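Local atomic coordinates of heme oxygenase (Chlamydomonas reinhardtii, PDB entry 4RAJ), a protein that probably catalyses the oxidative opening of heme to biliverdin, iron and carbon monoxide, as other heme oxygenases do. Residues 66-71 / 92-97; 83-88 / 192-197; 100-105 / 173-178. One frame throughout, in Å; residues are numbered along the deposited sequence.

Interaction 1: residues 66-71 / 92-97; sequences ALEAAL and GLYRAP
Glu68 and Tyr94 lie flat against one another, the carboxylate plane only 12° from that of the phenol ring, and the two side chains run past each other in opposite directions. The methylene CG of Glu68 sits over the middle of the ring, 3.5 Å from the centroid of Tyr94, a CH-pi contact almost on the ring normal. The next torsion (chi2 161°) sets CD of Glu68 over the ring atom CG of Tyr94, and the carboxylate oxygens reach the amides of Arg95 and Ala96. OE2 of Glu68 accepts from N of Arg95 at 2.7 Å in a nearly straight bond (174°), and OE1 of Glu68 accepts from N of Ala96 at 3.1 Å. Both donors come to the syn side, somewhat out of the carboxylate plane; the two amides, with His148 also on OE2, hold the carboxylate against rotation. A buried glutamate of one helix thus takes backbone N-H groups at the beginning of another, whose N-terminal end would be expected to stabilise the negative charge. At the far end of Tyr94, its OH lies 3.4 Å from CB of Leu71 and hydrogen-bonds to Asp72. Arg95 turns away from the glutamate, bent at chi2 and chi3; its NH2 reaches O of Gly92 at 3.0 Å, and its NH1 bonds to the carbonyl O of Asp178 and of Ala176. The contact ties helix 50-76 to the start of helix 96-107, while helix 140-151 brings His148 to Glu68 and Leu140 and Val144 against Leu71; helix 120-135 packs on Ala66 and Leu67.

Interaction 2: residues 83-88 / 192-197; sequences SKFKDV and KKQFDE
Gln194 reaches across from helix 184-200 to the turn between helices 80-84 and 86-89, laying its amide over the ring of Phe85 with the two planes 11° apart. Its CG stands anti to the backbone N (chi1 -177°), and the chain continues extended. This CG rides over the ring face, displaced toward the rim, 3.9 Å from the centroid of Phe85. Further out the amide divides its two ends. NE2 of Gln194 donates to the carbonyl O of Lys84 at 2.5 Å, shorter than usual, so the exact length is doubtful, while OE1 of Gln194 accepts from a water at 2.8 Å. That same water accepts from N of Val88, 3.1 Å away, bridging the amide to the backbone of helix 86-89. OE1 of Gln194 also rests 3.6 Å from CG1 of Val88. Phe195 follows with its backbone at the edge of the Phe85 ring, its N 3.7 Å from CE2 of Phe85. On the same helix 184-200, Trp198 meets Phe85 edge-to-face and Phe191 touches its ring. An amide stacked on an aromatic ring, with aromatic packing beside it, thus joins the turn to helix 184-200; helix 140-151, through Leu141, and helix 20-27, through Thr21 and Leu24, complete the surroundings.

Interaction 3: residues 100-105 / 173-178; sequences KQDVQH and GTAAFD
Asp102 of helix 96-107 bonds through its carboxylate to the backbone N-H groups of Ala175 and Ala176, in the irregular loop between helices 155-165 and 184-200. CG of Asp102 is anti to the carbonyl carbon (chi1 -76°), which sets the carboxylate facing the loop. OD1 of Asp102 accepts from N of Ala175 at 2.8 Å through its syn lone pair, while N of Ala176 approaches OD2 of Asp102 from above the carboxylate plane, also at 2.8 Å but straighter (167°). Two waters donate to the same group: one lies 2.8 Å from OD2 of Asp102 and donates also to O of Gly173, and the other lies 2.7 Å from OD1 of Asp102 and accepts from N of Gly173. Each oxygen therefore receives one amide and one water. An alanine in place of Asp102 would probably leave the amides of Ala175 and Ala176 without their acceptor and take from each water one of its partners, so that the loop could shift from the helix. CB of Ala175 and CB of Ala176 lie beside the carboxylate, 3.4 Å from OD1 and 3.3 Å from OD2 of Asp102; CB of Ala175 also touches OE1 of Gln101. At the phi of Gly173, 96°, a side chain would collide with the preceding carbonyl O. CA of Gly173 lies 4.0 Å from ND1 of His105, which is buried without a polar partner. Within the loop, OG1 of Thr174 donates to OD1 of Asp178, which also forms a salt bridge with Lys159. An aspartate side chain bonded to successive main-chain amides thus holds an interhelical loop against a helix of the all-helical heme oxygenase fold.

How the interactions relate
Interaction 1 is the most deeply buried of the three, its centre about 9 Å from that of the chain, whereas interactions 3 and 2, with centres at about 14 and 17 Å, are only partly buried. Interactions 1 and 3 both use helix 96-107 and share their chemistry, an acidic side chain gripping two consecutive amides; two waters join the grip in interaction 3, and one joins interaction 2. Interactions 1 and 3 meet through Arg95, whose NH1 hydrogen-bonds to O of Ala176 and O of Asp178. Interaction 2 relies instead on a neutral amide stacked on an aromatic ring, and touches interaction 1 where Leu93 packs on Val88. Interactions 2 and 3 do not touch.

Interaction 1: residues 66-71 / 92-97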
ATOM      1  N   ALA A  66      -1.334   9.157  -2.073  1.00 18.02           N
ATOM      2  CA  ALA A  66      -2.550   9.328  -2.867  1.00 17.87           C
ATOM      3  C   ALA A  66      -3.756   8.670  -2.193  1.00 20.62           C
ATOM      4  O   ALA A  66      -4.813   9.288  -2.062  1.00 20.25           O
ATOM      5  CB  ALA A  66      -2.355   8.753  -4.271  1.00 22.67           C
ATOM      6  N   LEU A  67      -3.597   7.406  -1.806  1.00 16.93           N
ATOM      7  CA  LEU A  67      -4.654   6.652  -1.137  1.00 19.57           C
ATOM      8  C   LEU A  67      -5.083   7.323   0.172  1.00 22.79           C
ATOM      9  O   LEU A  67      -6.281   7.481   0.468  1.00 18.81           O
ATOM     10  CB  LEU A  67      -4.178   5.218  -0.876  1.00 17.85           C
ATOM     11  CG  LEU A  67      -5.076   4.216  -0.156  1.00 22.35           C
ATOM     12  CD1 LEU A  67      -6.492   4.233  -0.718  1.00 22.01           C
ATOM     13  CD2 LEU A  67      -4.471   2.834  -0.298  1.00 21.83           C
ATOM     14  N   GLU A  68      -4.107   7.742   0.966  1.00 21.18           N
ATOM     15  CA  GLU A  68      -4.431   8.290   2.269  1.00 22.70           C
ATOM     16  C   GLU A  68      -5.020   9.704   2.157  1.00 22.25           C
ATOM     17  O   GLU A  68      -5.860  10.091   2.966  1.00 22.83           O
ATOM     18  CB  GLU A  68      -3.183   8.237   3.170  1.00 21.34           C
ATOM     19  CG  GLU A  68      -2.952   6.795   3.657  1.00 20.35           C
ATOM     20  CD  GLU A  68      -1.550   6.500   4.174  1.00 22.71           C
ATOM     21  OE1 GLU A  68      -0.833   7.448   4.553  1.00 16.80           O
ATOM     22  OE2 GLU A  68      -1.185   5.304   4.210  1.00 19.67           O
ATOM     23  N   ALA A  69      -4.618  10.457   1.135  1.00 22.35           N
ATOM     24  CA  ALA A  69      -5.212  11.771   0.900  1.00 21.49           C
ATOM     25  C   ALA A  69      -6.677  11.621   0.477  1.00 27.19           C
ATOM     26  O   ALA A  69      -7.545  12.392   0.893  1.00 26.24           O
ATOM     27  CB  ALA A  69      -4.438  12.529  -0.155  1.00 25.18           C
ATOM     28  N   ALA A  70      -6.948  10.617  -0.348  1.00 22.54           N
ATOM     29  CA  ALA A  70      -8.303  10.358  -0.817  1.00 21.98           C
ATOM     30  C   ALA A  70      -9.190   9.942   0.357  1.00 25.57           C
ATOM     31  O   ALA A  70     -10.325  10.410   0.483  1.00 27.64           O
ATOM     32  CB  ALA A  70      -8.302   9.275  -1.903  1.00 23.20           C
ATOM     33  N   LEU A  71      -8.671   9.062   1.207  1.00 20.77           N
ATOM     34  CA  LEU A  71      -9.396   8.639   2.400  1.00 18.25           C
ATOM     35  C   LEU A  71      -9.656   9.810   3.343  1.00 29.27           C
ATOM     36  O   LEU A  71     -10.748   9.935   3.916  1.00 27.15           O
ATOM     37  CB  LEU A  71      -8.628   7.557   3.158  1.00 19.46           C
ATOM     38  CG  LEU A  71      -8.529   6.175   2.506  1.00 24.33           C
ATOM     39  CD1 LEU A  71      -7.379   5.378   3.133  1.00 22.67           C
ATOM     40  CD2 LEU A  71      -9.846   5.424   2.639  1.00 22.86           C
ATOM     41  N   GLY A  92      -3.073   3.829  13.139  1.00 23.48           N
ATOM     42  CA  GLY A  92      -1.754   3.278  12.874  1.00 25.32           C
ATOM     43  C   GLY A  92      -1.585   2.600  11.522  1.00 23.23           C
ATOM     44  O   GLY A  92      -0.472   2.246  11.138  1.00 22.27           O
ATOM     45  N   LEU A  93      -2.677   2.393  10.796  1.00 20.72           N
ATOM     46  CA  LEU A  93      -2.575   1.729   9.511  1.00 20.57           C
ATOM     47  C   LEU A  93      -1.799   2.538   8.482  1.00 18.80           C
ATOM     48  O   LEU A  93      -1.121   1.956   7.627  1.00 19.27           O
ATOM     49  CB  LEU A  93      -3.962   1.432   8.937  1.00 27.99           C
ATOM     50  CG  LEU A  93      -4.594   0.041   9.003  1.00 35.94           C
ATOM     51  CD1 LEU A  93      -5.779  -0.004   8.048  1.00 37.43           C
ATOM     52  CD2 LEU A  93      -3.622  -1.084   8.699  1.00 26.03           C
ATOM     53  N   TYR A  94      -1.944   3.866   8.536  1.00 20.58           N
ATOM     54  CA  TYR A  94      -1.390   4.743   7.505  1.00 18.46           C
ATOM     55  C   TYR A  94       0.132   4.587   7.389  1.00 19.96           C
ATOM     56  O   TYR A  94       0.827   4.450   8.404  1.00 19.05           O
ATOM     57  CB  TYR A  94      -1.734   6.206   7.790  1.00 20.38           C
ATOM     58  CG  TYR A  94      -3.111   6.658   7.327  1.00 21.58           C
ATOM     59  CD1 TYR A  94      -4.141   5.746   7.098  1.00 22.55           C
ATOM     60  CD2 TYR A  94      -3.370   8.008   7.105  1.00 26.91           C
ATOM     61  CE1 TYR A  94      -5.404   6.180   6.671  1.00 25.53           C
ATOM     62  CE2 TYR A  94      -4.620   8.447   6.682  1.00 28.94           C
ATOM     63  CZ  TYR A  94      -5.635   7.533   6.474  1.00 31.00           C
ATOM     64  OH  TYR A  94      -6.881   7.987   6.052  1.00 30.24           O
ATOM     65  N   ARG A  95       0.627   4.655   6.151  1.00 17.75           N
ATOM     66  CA  ARG A  95       2.007   4.347   5.804  1.00 20.06           C
ATOM     67  C   ARG A  95       2.795   5.516   5.205  1.00 18.10           C
ATOM     68  O   ARG A  95       4.019   5.461   5.188  1.00 19.35           O
ATOM     69  CB  ARG A  95       2.066   3.189   4.779  1.00 17.32           C
ATOM     70  CG  ARG A  95       1.543   1.838   5.254  1.00 17.33           C
ATOM     71  CD  ARG A  95       2.461   1.263   6.359  1.00 16.13           C
ATOM     72  NE  ARG A  95       2.040   1.699   7.689  1.00 18.97           N
ATOM     73  CZ  ARG A  95       2.797   1.617   8.787  1.00 20.18           C
ATOM     74  NH1 ARG A  95       4.024   1.117   8.711  1.00 20.80           N
ATOM     75  NH2 ARG A  95       2.329   2.044   9.964  1.00 19.22           N
ATOM     76  N   ALA A  96       2.130   6.531   4.657  1.00 20.82           N
ATOM     77  CA  ALA A  96       2.891   7.555   3.899  1.00 19.54           C
ATOM     78  C   ALA A  96       3.968   8.260   4.767  1.00 22.35           C
ATOM     79  O   ALA A  96       5.087   8.493   4.294  1.00 19.29           O
ATOM     80  CB  ALA A  96       1.952   8.588   3.269  1.00 18.64           C
ATOM     81  N   PRO A  97       3.649   8.577   6.036  1.00 18.25           N
ATOM     82  CA  PRO A  97       4.736   9.191   6.810  1.00 20.74           C
ATOM     83  C   PRO A  97       5.925   8.259   7.041  1.00 22.73           C
ATOM     84  O   PRO A  97       7.062   8.729   6.985  1.00 17.92           O
ATOM     85  CB  PRO A  97       4.064   9.544   8.139  1.00 29.41           C
ATOM     86  CG  PRO A  97       2.629   9.730   7.787  1.00 30.10           C
ATOM     87  CD  PRO A  97       2.364   8.658   6.762  1.00 19.21           C
TER

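Interaction 2: residues 83-88 / 192-197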
ATOM      1  N   SER A  83     -16.296   6.795   6.982  1.00 37.31           N
ATOM      2  CA  SER A  83     -16.344   7.263   8.362  1.00 36.00           C
ATOM      3  C   SER A  83     -16.547   6.118   9.345  1.00 33.71           C
ATOM      4  O   SER A  83     -16.058   6.175  10.472  1.00 36.64           O
ATOM      5  CB  SER A  83     -17.437   8.307   8.544  1.00 38.56           C
ATOM      6  OG  SER A  83     -17.127   9.462   7.790  1.00 38.46           O
ATOM      7  N   LYS A  84     -17.234   5.065   8.915  1.00 33.85           N
ATOM      8  CA  LYS A  84     -17.422   3.909   9.779  1.00 34.47           C
ATOM      9  C   LYS A  84     -16.092   3.261  10.132  1.00 38.75           C
ATOM     10  O   LYS A  84     -15.982   2.586  11.149  1.00 34.33           O
ATOM     11  CB  LYS A  84     -18.354   2.888   9.124  1.00 34.62           C
ATOM     12  CG  LYS A  84     -19.798   3.360   9.040  1.00 37.66           C
ATOM     13  CD  LYS A  84     -20.686   2.325   8.365  1.00 49.11           C
ATOM     14  CE  LYS A  84     -22.151   2.747   8.377  1.00 54.73           C
ATOM     15  NZ  LYS A  84     -22.703   2.800   9.752  1.00 59.94           N
ATOM     16  N   PHE A  85     -15.080   3.493   9.296  1.00 37.20           N
ATOM     17  CA  PHE A  85     -13.771   2.863   9.442  1.00 27.76           C
ATOM     18  C   PHE A  85     -12.732   3.792  10.074  1.00 29.17           C
ATOM     19  O   PHE A  85     -11.567   3.423  10.193  1.00 27.71           O
ATOM     20  CB  PHE A  85     -13.250   2.388   8.071  1.00 24.81           C
ATOM     21  CG  PHE A  85     -13.963   1.171   7.535  1.00 27.60           C
ATOM     22  CD1 PHE A  85     -15.249   1.269   7.018  1.00 32.12           C
ATOM     23  CD2 PHE A  85     -13.347  -0.072   7.559  1.00 30.56           C
ATOM     24  CE1 PHE A  85     -15.917   0.144   6.535  1.00 29.02           C
ATOM     25  CE2 PHE A  85     -13.997  -1.196   7.073  1.00 32.41           C
ATOM     26  CZ  PHE A  85     -15.288  -1.088   6.551  1.00 32.18           C
ATOM     27  N   LYS A  86     -13.152   4.993  10.458  1.00 30.06           N
ATOM     28  CA  LYS A  86     -12.221   5.992  10.990  1.00 32.54           C
ATOM     29  C   LYS A  86     -11.275   5.442  12.062  1.00 32.27           C
ATOM     30  O   LYS A  86     -10.067   5.669  11.998  1.00 30.20           O
ATOM     31  CB  LYS A  86     -12.991   7.190  11.551  1.00 33.41           C
ATOM     32  CG  LYS A  86     -12.103   8.241  12.205  1.00 37.74           C
ATOM     33  CD  LYS A  86     -12.692   9.629  12.022  1.00 50.21           C
ATOM     34  CE  LYS A  86     -11.884  10.688  12.749  1.00 64.41           C
ATOM     35  NZ  LYS A  86     -12.350  12.059  12.393  1.00 71.16           N
ATOM     36  N   ASP A  87     -11.801   4.704  13.035  1.00 31.25           N
ATOM     37  CA  ASP A  87     -10.937   4.208  14.114  1.00 33.69           C
ATOM     38  C   ASP A  87      -9.862   3.219  13.622  1.00 28.67           C
ATOM     39  O   ASP A  87      -8.719   3.272  14.080  1.00 33.52           O
ATOM     40  CB  ASP A  87     -11.772   3.564  15.218  1.00 44.70           C
ATOM     41  CG  ASP A  87     -12.629   4.575  15.971  1.00 50.30           C
ATOM     42  OD1 ASP A  87     -12.333   5.791  15.903  1.00 48.38           O
ATOM     43  OD2 ASP A  87     -13.596   4.149  16.634  1.00 52.93           O
ATOM     44  N   VAL A  88     -10.214   2.345  12.679  1.00 32.50           N
ATOM     45  CA  VAL A  88      -9.256   1.354  12.189  1.00 32.97           C
ATOM     46  C   VAL A  88      -8.291   1.977  11.164  1.00 35.96           C
ATOM     47  O   VAL A  88      -7.155   1.531  11.014  1.00 41.91           O
ATOM     48  CB  VAL A  88      -9.972   0.106  11.573  1.00 37.49           C
ATOM     49  CG1 VAL A  88     -10.812  -0.617  12.634  1.00 39.80           C
ATOM     50  CG2 VAL A  88     -10.843   0.478  10.384  1.00 29.54           C
ATOM     51  N   LYS A 192     -10.035  -6.225   8.933  1.00 31.17           N
ATOM     52  CA  LYS A 192     -10.676  -7.358   8.270  1.00 35.44           C
ATOM     53  C   LYS A 192     -12.072  -7.619   8.811  1.00 39.14           C
ATOM     54  O   LYS A 192     -13.017  -7.802   8.054  1.00 37.63           O
ATOM     55  CB  LYS A 192      -9.860  -8.637   8.428  1.00 36.88           C
ATOM     56  CG  LYS A 192      -8.780  -8.840   7.418  1.00 36.97           C
ATOM     57  CD  LYS A 192      -8.595 -10.330   7.255  1.00 50.87           C
ATOM     58  CE  LYS A 192      -7.502 -10.656   6.279  1.00 66.86           C
ATOM     59  NZ  LYS A 192      -6.221 -10.831   7.012  1.00 70.96           N
ATOM     60  N   LYS A 193     -12.187  -7.654  10.130  1.00 42.09           N
ATOM     61  CA  LYS A 193     -13.466  -7.923  10.777  1.00 41.09           C
ATOM     62  C   LYS A 193     -14.519  -6.902  10.378  1.00 39.83           C
ATOM     63  O   LYS A 193     -15.638  -7.261  10.005  1.00 40.49           O
ATOM     64  CB  LYS A 193     -13.293  -7.938  12.297  1.00 36.60           C
ATOM     65  CG  LYS A 193     -14.574  -8.191  13.079  1.00 50.42           C
ATOM     66  CD  LYS A 193     -14.255  -8.806  14.437  1.00 60.75           C
ATOM     67  CE  LYS A 193     -15.491  -8.905  15.302  1.00 63.21           C
ATOM     68  NZ  LYS A 193     -16.039  -7.551  15.569  1.00 68.30           N
ATOM     69  N   GLN A 194     -14.159  -5.626  10.435  1.00 31.97           N
ATOM     70  CA  GLN A 194     -15.099  -4.585  10.051  1.00 34.47           C
ATOM     71  C   GLN A 194     -15.382  -4.585   8.550  1.00 34.44           C
ATOM     72  O   GLN A 194     -16.517  -4.367   8.142  1.00 32.09           O
ATOM     73  CB  GLN A 194     -14.599  -3.209  10.467  1.00 36.80           C
ATOM     74  CG  GLN A 194     -15.594  -2.110  10.135  1.00 45.11           C
ATOM     75  CD  GLN A 194     -15.285  -0.807  10.832  1.00 47.18           C
ATOM     76  OE1 GLN A 194     -14.214  -0.640  11.418  1.00 56.92           O
ATOM     77  NE2 GLN A 194     -16.228   0.126  10.782  1.00 47.63           N
ATOM     78  N   PHE A 195     -14.351  -4.811   7.739  1.00 28.69           N
ATOM     79  CA  PHE A 195     -14.517  -4.864   6.285  1.00 24.44           C
ATOM     80  C   PHE A 195     -15.512  -5.954   5.892  1.00 30.96           C
ATOM     81  O   PHE A 195     -16.354  -5.757   5.015  1.00 31.75           O
ATOM     82  CB  PHE A 195     -13.166  -5.098   5.600  1.00 25.12           C
ATOM     83  CG  PHE A 195     -13.192  -4.932   4.096  1.00 28.94           C
ATOM     84  CD1 PHE A 195     -13.499  -3.709   3.520  1.00 27.34           C
ATOM     85  CD2 PHE A 195     -12.861  -5.986   3.269  1.00 37.20           C
ATOM     86  CE1 PHE A 195     -13.501  -3.549   2.137  1.00 32.13           C
ATOM     87  CE2 PHE A 195     -12.861  -5.829   1.890  1.00 44.90           C
ATOM     88  CZ  PHE A 195     -13.182  -4.607   1.329  1.00 34.05           C
ATOM     89  N   ASP A 196     -15.427  -7.099   6.560  1.00 34.04           N
ATOM     90  CA  ASP A 196     -16.348  -8.197   6.289  1.00 39.28           C
ATOM     91  C   ASP A 196     -17.769  -7.898   6.759  1.00 37.61           C
ATOM     92  O   ASP A 196     -18.737  -8.220   6.064  1.00 38.98           O
ATOM     93  CB  ASP A 196     -15.841  -9.485   6.933  1.00 35.67           C
ATOM     94  CG  ASP A 196     -14.889 -10.243   6.033  1.00 44.48           C
ATOM     95  OD1 ASP A 196     -14.871  -9.966   4.811  1.00 47.26           O
ATOM     96  OD2 ASP A 196     -14.174 -11.130   6.537  1.00 42.94           O
ATOM     97  N   GLU A 197     -17.899  -7.276   7.929  1.00 36.86           N
ATOM     98  CA  GLU A 197     -19.224  -6.948   8.459  1.00 41.17           C
ATOM     99  C   GLU A 197     -19.912  -5.860   7.655  1.00 40.82           C
ATOM    100  O   GLU A 197     -21.097  -5.955   7.341  1.00 38.22           O
ATOM    101  CB  GLU A 197     -19.123  -6.516   9.921  1.00 41.54           C
ATOM    102  CG  GLU A 197     -19.290  -7.662  10.881  1.00 56.13           C
ATOM    103  CD  GLU A 197     -18.744  -7.351  12.251  1.00 69.24           C
ATOM    104  OE1 GLU A 197     -18.651  -6.151  12.595  1.00 71.95           O
ATOM    105  OE2 GLU A 197     -18.403  -8.312  12.975  1.00 63.31           O
TER
HETATM  106  O   HOH W   1     -13.187   1.656  12.721  1.00 38.47           O

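Interaction 3: residues 100-105 / 173-178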
ATOM      1  N   LYS A 100       7.921   8.208   3.850  1.00 16.43           N
ATOM      2  CA  LYS A 100       8.661   9.451   3.678  1.00 17.41           C
ATOM      3  C   LYS A 100       9.888   9.466   4.586  1.00 19.56           C
ATOM      4  O   LYS A 100      10.956   9.890   4.169  1.00 18.68           O
ATOM      5  CB  LYS A 100       7.777  10.666   3.963  1.00 17.74           C
ATOM      6  CG  LYS A 100       8.350  11.955   3.379  1.00 23.31           C
ATOM      7  CD  LYS A 100       7.639  13.195   3.908  1.00 21.37           C
ATOM      8  CE  LYS A 100       7.980  14.401   3.044  1.00 24.90           C
ATOM      9  NZ  LYS A 100       7.504  15.666   3.668  1.00 38.43           N
ATOM     10  N   GLN A 101       9.742   8.993   5.821  1.00 19.47           N
ATOM     11  CA  GLN A 101      10.884   8.906   6.729  1.00 19.50           C
ATOM     12  C   GLN A 101      12.016   8.061   6.148  1.00 19.54           C
ATOM     13  O   GLN A 101      13.190   8.445   6.204  1.00 17.40           O
ATOM     14  CB  GLN A 101      10.448   8.331   8.085  1.00 21.47           C
ATOM     15  CG  GLN A 101       9.730   9.339   8.949  1.00 35.08           C
ATOM     16  CD  GLN A 101       9.011   8.688  10.118  1.00 50.35           C
ATOM     17  OE1 GLN A 101       9.554   7.799  10.778  1.00 46.07           O
ATOM     18  NE2 GLN A 101       7.784   9.130  10.381  1.00 49.85           N
ATOM     19  N   ASP A 102      11.666   6.906   5.600  1.00 19.90           N
ATOM     20  CA  ASP A 102      12.669   6.021   5.010  1.00 18.17           C
ATOM     21  C   ASP A 102      13.342   6.663   3.798  1.00 21.08           C
ATOM     22  O   ASP A 102      14.567   6.629   3.662  1.00 19.80           O
ATOM     23  CB  ASP A 102      12.041   4.689   4.607  1.00 19.21           C
ATOM     24  CG  ASP A 102      11.773   3.797   5.795  1.00 29.00           C
ATOM     25  OD1 ASP A 102      12.267   4.110   6.915  1.00 25.85           O
ATOM     26  OD2 ASP A 102      11.075   2.773   5.599  1.00 24.61           O
ATOM     27  N   VAL A 103      12.543   7.246   2.916  1.00 16.12           N
ATOM     28  CA  VAL A 103      13.103   7.888   1.733  1.00 17.10           C
ATOM     29  C   VAL A 103      14.076   9.016   2.119  1.00 20.09           C
ATOM     30  O   VAL A 103      15.158   9.132   1.536  1.00 23.46           O
ATOM     31  CB  VAL A 103      11.980   8.427   0.817  1.00 24.04           C
ATOM     32  CG1 VAL A 103      12.536   9.353  -0.261  1.00 28.30           C
ATOM     33  CG2 VAL A 103      11.214   7.246   0.181  1.00 21.95           C
ATOM     34  N   GLN A 104      13.700   9.845   3.094  1.00 18.92           N
ATOM     35  CA  GLN A 104      14.613  10.902   3.528  1.00 20.26           C
ATOM     36  C   GLN A 104      15.852  10.297   4.179  1.00 21.53           C
ATOM     37  O   GLN A 104      16.976  10.769   3.953  1.00 20.04           O
ATOM     38  CB  GLN A 104      13.913  11.876   4.478  1.00 19.93           C
ATOM     39  CG  GLN A 104      12.848  12.710   3.771  1.00 20.54           C
ATOM     40  CD  GLN A 104      12.285  13.831   4.652  1.00 23.52           C
ATOM     41  OE1 GLN A 104      11.119  13.798   5.065  1.00 26.08           O
ATOM     42  NE2 GLN A 104      13.112  14.823   4.930  1.00 22.01           N
ATOM     43  N   HIS A 105      15.663   9.233   4.952  1.00 17.25           N
ATOM     44  CA  HIS A 105      16.806   8.580   5.594  1.00 19.87           C
ATOM     45  C   HIS A 105      17.852   8.089   4.590  1.00 20.59           C
ATOM     46  O   HIS A 105      19.057   8.368   4.720  1.00 20.95           O
ATOM     47  CB  HIS A 105      16.369   7.393   6.459  1.00 18.09           C
ATOM     48  CG  HIS A 105      17.535   6.660   7.056  1.00 23.51           C
ATOM     49  ND1 HIS A 105      17.946   5.421   6.620  1.00 27.47           N
ATOM     50  CD2 HIS A 105      18.426   7.043   8.000  1.00 19.43           C
ATOM     51  CE1 HIS A 105      19.024   5.054   7.295  1.00 19.87           C
ATOM     52  NE2 HIS A 105      19.326   6.014   8.147  1.00 31.84           N
ATOM     53  N   GLY A 173      15.257   3.265   9.303  1.00 24.37           N
ATOM     54  CA  GLY A 173      15.412   2.612   8.008  1.00 20.81           C
ATOM     55  C   GLY A 173      14.305   1.685   7.555  1.00 24.73           C
ATOM     56  O   GLY A 173      14.283   1.282   6.389  1.00 20.32           O
ATOM     57  N   THR A 174      13.390   1.328   8.458  1.00 21.29           N
ATOM     58  CA  THR A 174      12.244   0.514   8.048  1.00 18.81           C
ATOM     59  C   THR A 174      10.933   1.091   8.537  1.00 20.40           C
ATOM     60  O   THR A 174      10.003   0.344   8.860  1.00 21.74           O
ATOM     61  CB  THR A 174      12.367  -0.955   8.545  1.00 21.37           C
ATOM     62  OG1 THR A 174      12.319  -1.005   9.980  1.00 21.20           O
ATOM     63  CG2 THR A 174      13.677  -1.597   8.047  1.00 22.37           C
ATOM     64  N   ALA A 175      10.846   2.422   8.594  1.00 17.65           N
ATOM     65  CA  ALA A 175       9.644   3.071   9.120  1.00 21.13           C
ATOM     66  C   ALA A 175       8.408   2.781   8.259  1.00 21.32           C
ATOM     67  O   ALA A 175       7.285   2.775   8.765  1.00 20.67           O
ATOM     68  CB  ALA A 175       9.862   4.582   9.253  1.00 28.35           C
ATOM     69  N   ALA A 176       8.625   2.520   6.973  1.00 21.15           N
ATOM     70  CA  ALA A 176       7.535   2.140   6.069  1.00 17.85           C
ATOM     71  C   ALA A 176       6.823   0.879   6.552  1.00 22.82           C
ATOM     72  O   ALA A 176       5.630   0.692   6.296  1.00 19.83           O
ATOM     73  CB  ALA A 176       8.069   1.924   4.650  1.00 16.34           C
ATOM     74  N   PHE A 177       7.573   0.019   7.240  1.00 17.41           N
ATOM     75  CA  PHE A 177       7.089  -1.285   7.690  1.00 16.89           C
ATOM     76  C   PHE A 177       6.944  -1.397   9.220  1.00 19.32           C
ATOM     77  O   PHE A 177       6.678  -2.485   9.740  1.00 21.75           O
ATOM     78  CB  PHE A 177       8.043  -2.372   7.190  1.00 17.44           C
ATOM     79  CG  PHE A 177       8.307  -2.297   5.709  1.00 20.51           C
ATOM     80  CD1 PHE A 177       7.341  -2.694   4.804  1.00 27.11           C
ATOM     81  CD2 PHE A 177       9.518  -1.816   5.226  1.00 21.68           C
ATOM     82  CE1 PHE A 177       7.581  -2.612   3.442  1.00 26.87           C
ATOM     83  CE2 PHE A 177       9.766  -1.738   3.866  1.00 22.68           C
ATOM     84  CZ  PHE A 177       8.800  -2.133   2.974  1.00 21.38           C
ATOM     85  N   ASP A 178       7.113  -0.289   9.930  1.00 18.47           N
ATOM     86  CA  ASP A 178       7.056  -0.324  11.393  1.00 29.53           C
ATOM     87  C   ASP A 178       5.653  -0.025  11.938  1.00 28.16           C
ATOM     88  O   ASP A 178       4.910   0.788  11.378  1.00 22.21           O
ATOM     89  CB  ASP A 178       8.043   0.672  12.007  1.00 23.55           C
ATOM     90  CG  ASP A 178       9.502   0.279  11.793  1.00 32.03           C
ATOM     91  OD1 ASP A 178       9.810  -0.893  11.456  1.00 28.74           O
ATOM     92  OD2 ASP A 178      10.351   1.168  11.955  1.00 29.80           O
TER
HETATM   93  O   HOH W   2      12.543   0.652   4.492  1.00 24.57           O
HETATM   94  O   HOH W   3      13.747   5.579   8.702  1.00 30.08           O